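Local coordinates for molybdate-binding protein MolA (Haemophilus influenzae, PDB 3PSH), which binds molybdate and tungstate, but not sulfate or phosphate, in the periplasm as the solute-binding component of the low-affinity MolBCA molybdate importer, at residues 23-26 with 27-30; 69-72 with 73-76; 34-37 with 38-41. All coordinates share one frame; numbering follows the deposited sequence.

Contact 1: 23-26 with 27-30. With MOO (molybdate ion), chain B.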
# COMPACT_ATOMS: atom_id res chain seq x y z
N VAL A 23 -12.04 6.16 -9.17
CA VAL A 23 -11.18 5.24 -8.43
C VAL A 23 -11.30 5.50 -6.93
O VAL A 23 -10.77 6.49 -6.44
CB VAL A 23 -9.66 5.37 -8.89
CG1 VAL A 23 -8.87 4.38 -8.02
CG2 VAL A 23 -9.57 5.01 -10.38
N LEU A 24 -12.10 4.65 -6.26
CA LEU A 24 -12.43 4.87 -4.82
C LEU A 24 -11.53 4.14 -3.82
O LEU A 24 -11.99 3.61 -2.80
CB LEU A 24 -13.96 4.61 -4.55
CG LEU A 24 -14.96 5.49 -5.45
CD1 LEU A 24 -16.37 5.13 -5.01
CD2 LEU A 24 -14.64 7.01 -5.38
N GLN A 25 -10.27 3.99 -4.20
CA GLN A 25 -9.28 3.25 -3.39
C GLN A 25 -7.94 3.89 -3.74
O GLN A 25 -7.61 3.98 -4.95
CB GLN A 25 -9.31 1.77 -3.78
CG GLN A 25 -8.50 0.91 -2.71
CD GLN A 25 -7.87 -0.32 -3.25
OE1 GLN A 25 -8.11 -1.43 -2.70
NE2 GLN A 25 -7.13 -0.21 -4.34
N HIS A 26 -7.12 4.36 -2.76
CA HIS A 26 -5.82 4.96 -2.97
C HIS A 26 -4.76 4.01 -3.54
O HIS A 26 -3.93 4.39 -4.32
CB HIS A 26 -5.27 5.61 -1.67
CG HIS A 26 -5.32 4.71 -0.46
ND1 HIS A 26 -6.49 4.23 0.07
CD2 HIS A 26 -4.33 4.27 0.37
CE1 HIS A 26 -6.25 3.51 1.16
NE2 HIS A 26 -4.93 3.45 1.31
N GLN A 27 -4.89 2.73 -3.18
CA GLN A 27 -3.89 1.75 -3.67
C GLN A 27 -4.02 1.60 -5.17
O GLN A 27 -3.03 1.66 -5.93
CB GLN A 27 -4.01 0.38 -3.03
CG GLN A 27 -3.66 0.61 -1.51
CD GLN A 27 -4.86 0.70 -0.64
OE1 GLN A 27 -5.96 1.08 -1.05
NE2 GLN A 27 -4.63 0.35 0.65
N THR A 28 -5.27 1.39 -5.60
CA THR A 28 -5.45 1.30 -7.07
C THR A 28 -5.08 2.67 -7.74
O THR A 28 -4.50 2.66 -8.81
CB THR A 28 -6.90 1.03 -7.37
OG1 THR A 28 -7.24 -0.32 -7.01
CG2 THR A 28 -7.19 1.26 -8.86
N LEU A 29 -5.40 3.82 -7.12
CA LEU A 29 -5.06 5.12 -7.68
C LEU A 29 -3.55 5.18 -7.93
O LEU A 29 -3.14 5.61 -8.98
CB LEU A 29 -5.59 6.27 -6.76
CG LEU A 29 -5.38 7.70 -7.28
CD1 LEU A 29 -5.83 7.81 -8.81
CD2 LEU A 29 -6.24 8.58 -6.39
N ASN A 30 -2.73 4.78 -6.94
CA ASN A 30 -1.27 4.92 -7.04
C ASN A 30 -0.82 3.97 -8.19
O ASN A 30 0.03 4.34 -8.94
CB ASN A 30 -0.68 4.53 -5.66
CG ASN A 30 0.84 4.55 -5.67
OD1 ASN A 30 1.46 5.41 -6.35
ND2 ASN A 30 1.43 3.65 -4.88
MO MOO B . -3.33 0.81 3.86
O1 MOO B . -2.28 0.79 5.19
O2 MOO B . -4.87 0.15 4.25
O3 MOO B . -2.67 -0.12 2.60
O4 MOO B . -3.32 2.41 3.28
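His26 and Gln27 stand at the N-terminal start of helix 26-34, where strand 21-24 of a beta-alpha-beta unit turns into the helix, and together they present two N-H donors to the bound molybdate. The two side chains run side by side in the same direction. The Gln27 amide is stacked on the His26 imidazole with the planes 29° apart, and its OE1 sits 3.2 Å above the ring plane, over the centre. His26 CG lies between its own backbone N and carbonyl carbon (chi1 50°), which carries the ring out toward the anion; the Gln27 chain bends at chi2 and comes alongside. At the ring edge, in its plane, His26 NE2 donates to molybdate O4 at 2.7 Å, close to straight at 162°. Gln27 NE2 reaches O3 at 2.8 Å by a more bent bond. Tyr196, Arg243 and the backbone N-H groups of Gly279 and Tyr280 complete the oxyanion site, and Tyr280 and Met282 also touch the Gln27 side chain.

Gln25 is the N-cap residue. The first helical bonds are backbone ones: Leu29 N to Gln25 O at 3.1 Å and Asn30 N to His26 O at 2.9 Å. They form the first turn, from which both ligand-binding side chains project. On the apolar side Val23 packs against this turn, its CG1 lying 3.6 Å from Thr28 CG2 and 4.0 Å from Leu29 CB.

Contact 2: 69-72 with 73-76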
# COMPACT_ATOMS: atom_id res chain seq x y z
N PRO A 69 -16.47 11.71 -5.75
CA PRO A 69 -17.87 11.33 -5.54
C PRO A 69 -18.09 10.21 -4.54
O PRO A 69 -19.15 9.62 -4.52
CB PRO A 69 -18.30 10.87 -6.95
CG PRO A 69 -17.09 10.13 -7.48
CD PRO A 69 -15.97 11.13 -7.02
N GLY A 70 -17.04 9.86 -3.78
CA GLY A 70 -17.18 8.81 -2.76
C GLY A 70 -15.83 8.69 -2.03
O GLY A 70 -15.04 9.51 -2.28
N ASP A 71 -15.75 7.71 -1.15
CA ASP A 71 -14.44 7.38 -0.49
C ASP A 71 -14.34 5.89 -0.32
O ASP A 71 -14.90 5.10 -1.13
CB ASP A 71 -14.35 8.26 0.82
CG ASP A 71 -15.35 7.91 1.90
OD1 ASP A 71 -16.08 6.97 1.81
OD2 ASP A 71 -15.47 8.65 2.90
N LEU A 72 -13.51 5.44 0.66
CA LEU A 72 -13.38 3.99 0.70
C LEU A 72 -14.60 3.10 1.01
O LEU A 72 -14.71 1.91 0.53
CB LEU A 72 -12.30 3.59 1.75
CG LEU A 72 -10.88 4.01 1.41
CD1 LEU A 72 -10.04 4.04 2.68
CD2 LEU A 72 -10.28 3.11 0.39
N ASN A 73 -15.49 3.66 1.84
CA ASN A 73 -16.62 2.84 2.29
C ASN A 73 -18.00 3.52 2.16
O ASN A 73 -18.98 3.13 2.72
CB ASN A 73 -16.35 2.35 3.74
CG ASN A 73 -16.30 3.50 4.71
OD1 ASN A 73 -16.52 4.69 4.36
ND2 ASN A 73 -15.86 3.17 5.93
N SER A 74 -18.07 4.50 1.30
CA SER A 74 -19.34 5.28 1.04
C SER A 74 -19.29 5.84 -0.40
O SER A 74 -18.20 6.12 -0.99
CB SER A 74 -19.56 6.42 2.07
OG SER A 74 -18.62 7.51 1.89
N VAL A 75 -20.49 6.03 -1.01
CA VAL A 75 -20.51 6.62 -2.33
C VAL A 75 -21.67 7.61 -2.37
O VAL A 75 -22.61 7.44 -1.53
CB VAL A 75 -20.64 5.53 -3.38
CG1 VAL A 75 -22.01 4.70 -3.21
CG2 VAL A 75 -20.48 6.16 -4.88
N ASN A 76 -21.52 8.64 -3.22
CA ASN A 76 -22.58 9.70 -3.38
C ASN A 76 -23.05 9.48 -4.84
O ASN A 76 -22.42 10.00 -5.79
CB ASN A 76 -21.99 11.12 -3.13
CG ASN A 76 -23.01 12.23 -3.41
OD1 ASN A 76 -24.00 11.98 -4.06
ND2 ASN A 76 -22.82 13.41 -2.76
O HOH W 1 -16.80 7.24 4.81
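A surface loop that doubles back between helices 48-52 and 77-82, held by backbone bonds and one aspartate, brings Pro69, Gly70 and Asp71 against Ser74, Val75 and Asn76. Asn76 N donates to Pro69 O at 2.9 Å, and Asp71 N to Ser74 O, also at 2.9 Å. Between these two bonds the Gly70 and Val75 CA atoms face each other 4.0 Å apart. Gly70, with no side chain, brings its CA to 3.4 Å from Ser74 O. The result is a hairpin-like turn with a single antiparallel beta bridge, of which Gly70 and Val75 are the non-hydrogen-bonded pair; the two short runs are directed 171° apart and the chain reverses through Leu72 and Asn73.

Asp71 spans the reversal. A chi1 of 67° tucks its carboxylate back over its own backbone, toward the turn. Ser74 OG donates to Asp71 OD1 at 2.6 Å, meeting that oxygen from above the carboxylate plane, 49° out of it; Asn73 N adds a weak bond of 3.4 Å to the same OD1. The other oxygen, Asp71 OD2, is 2.7 Å from the oxygen of a water that is also hydrogen-bonded to Asn73 OD1, extending the polar network over the turn. The Leu72 side chain comes about 4 Å from that of the molybdate ligand His26, so the turn borders the binding site. The Val75 side chain packs on Leu80 of helix 77-82 and on Met98 and Ile102 of helix 96-103. Asn76 is the N-cap of helix 77-82, its OD1 accepting a hydrogen bond from Ser79 N.

Contact 3: 34-37 with 38-41; sequences QLDA and TKQI
Asp36 and Lys39 are joined by a long salt bridge, with OD1 of Asp36 3.9 Å from NZ of Lys39. The lysine chain bends at chi3 and chi4 to bring NZ back over the turn. Arg320 supplies a second, weak and long ion pair to the same Asp36 oxygen.

Two waters fill in the shorter polar links. One donates to Asp36 OD1 at 2.7 Å and accepts from Thr38 N at 3.1 Å. The other donates to Asp36 O and accepts from both Lys39 N and Lys39 NZ, the latter at 2.7 Å, tying the ammonium group to the backbone just after the helix end. Thr38 OG1 is hydrogen-bonded to Glu62.

Among backbone bonds, Gln40 N donates to Ala37 O at 2.9 Å, from above the carbonyl plane, 40° out of it; Ile41 N to Thr38 O, 3.1 Å, follows. In packing, the side chains of Ala37 and Gln40 touch Phe151 of helix 132-151.

Asp36, with positive phi (57°), ends helix 26-34 in a Schellman motif, and the 3-10 turn 38-40 then leads into strand 41-44, the helix-to-strand link of a beta-alpha-beta crossover.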
# COMPACT_ATOMS: atom_id res chain seq x y z
N GLN A 34 0.98 4.95 -11.81
CA GLN A 34 2.24 4.34 -12.30
C GLN A 34 2.08 3.61 -13.63
O GLN A 34 3.03 3.09 -14.22
CB GLN A 34 2.90 3.41 -11.26
CG GLN A 34 3.27 4.23 -9.98
CD GLN A 34 3.83 3.28 -8.91
OE1 GLN A 34 4.90 2.66 -9.12
NE2 GLN A 34 3.08 3.11 -7.80
N LEU A 35 0.83 3.36 -14.00
CA LEU A 35 0.49 2.82 -15.34
C LEU A 35 0.27 3.99 -16.34
O LEU A 35 -0.00 3.69 -17.55
CB LEU A 35 -0.81 2.01 -15.21
CG LEU A 35 -0.71 0.71 -14.47
CD1 LEU A 35 -2.11 0.11 -14.50
CD2 LEU A 35 0.37 -0.31 -15.08
N ASP A 36 0.46 5.25 -15.90
CA ASP A 36 0.28 6.49 -16.75
C ASP A 36 -1.17 6.43 -17.28
O ASP A 36 -1.39 6.74 -18.47
CB ASP A 36 1.19 6.54 -18.02
CG ASP A 36 1.46 7.99 -18.53
OD1 ASP A 36 1.02 8.98 -17.89
OD2 ASP A 36 2.09 8.10 -19.63
N ALA A 37 -2.13 6.16 -16.37
CA ALA A 37 -3.57 5.99 -16.75
C ALA A 37 -4.46 7.15 -16.29
O ALA A 37 -5.69 7.12 -16.50
CB ALA A 37 -4.17 4.61 -16.19
N THR A 38 -3.90 8.23 -15.74
CA THR A 38 -4.81 9.24 -15.10
C THR A 38 -5.71 10.05 -16.03
O THR A 38 -6.67 10.60 -15.61
CB THR A 38 -4.06 10.22 -14.20
OG1 THR A 38 -3.17 10.91 -15.03
CG2 THR A 38 -3.24 9.43 -13.13
N LYS A 39 -5.36 10.09 -17.31
CA LYS A 39 -6.24 10.78 -18.25
C LYS A 39 -7.56 10.01 -18.44
O LYS A 39 -8.52 10.52 -19.00
CB LYS A 39 -5.60 10.75 -19.58
CG LYS A 39 -4.55 11.76 -19.87
CD LYS A 39 -3.81 11.22 -21.09
CE LYS A 39 -2.33 11.64 -21.08
NZ LYS A 39 -1.42 10.69 -20.33
N GLN A 40 -7.53 8.75 -18.07
CA GLN A 40 -8.74 7.88 -18.09
C GLN A 40 -9.53 7.86 -16.80
O GLN A 40 -10.39 7.03 -16.63
CB GLN A 40 -8.38 6.47 -18.54
CG GLN A 40 -7.74 6.47 -19.92
CD GLN A 40 -6.99 5.19 -20.17
OE1 GLN A 40 -7.58 4.15 -20.49
NE2 GLN A 40 -5.66 5.23 -19.90
N ILE A 41 -9.19 8.75 -15.86
CA ILE A 41 -9.93 8.79 -14.57
C ILE A 41 -10.61 10.16 -14.41
O ILE A 41 -10.02 11.17 -14.77
CB ILE A 41 -8.88 8.65 -13.46
CG1 ILE A 41 -8.32 7.20 -13.51
CG2 ILE A 41 -9.47 8.93 -12.04
CD1 ILE A 41 -6.94 7.05 -12.72
O HOH W 2 -1.07 9.33 -16.18
O HOH W 3 -2.99 9.14 -18.82

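In the fold
Contacts 1 and 3 sit at the two ends of helix 26-34 in one beta-alpha-beta unit: contact 1 where strand 21-24 gives way to the helix, contact 3 where the helix runs into strand 41-44. Their apolar sides meet through Val23 and Leu29 on Ile41. Contact 1 is wholly buried and turns His26 and Gln27 to the anion; contact 3 is partly buried and adds waters and a long ion pair to its backbone bond. Contact 2, a surface loop, combines backbone bridge bonds with a carboxylate-hydroxyl-water network, yet it adjoins contact 1, with Leu24 packing on Gly70 and Asp71 and Leu72 lying against Gln25. Contacts 2 and 3 do not touch, their nearest atoms being about 9 Å apart.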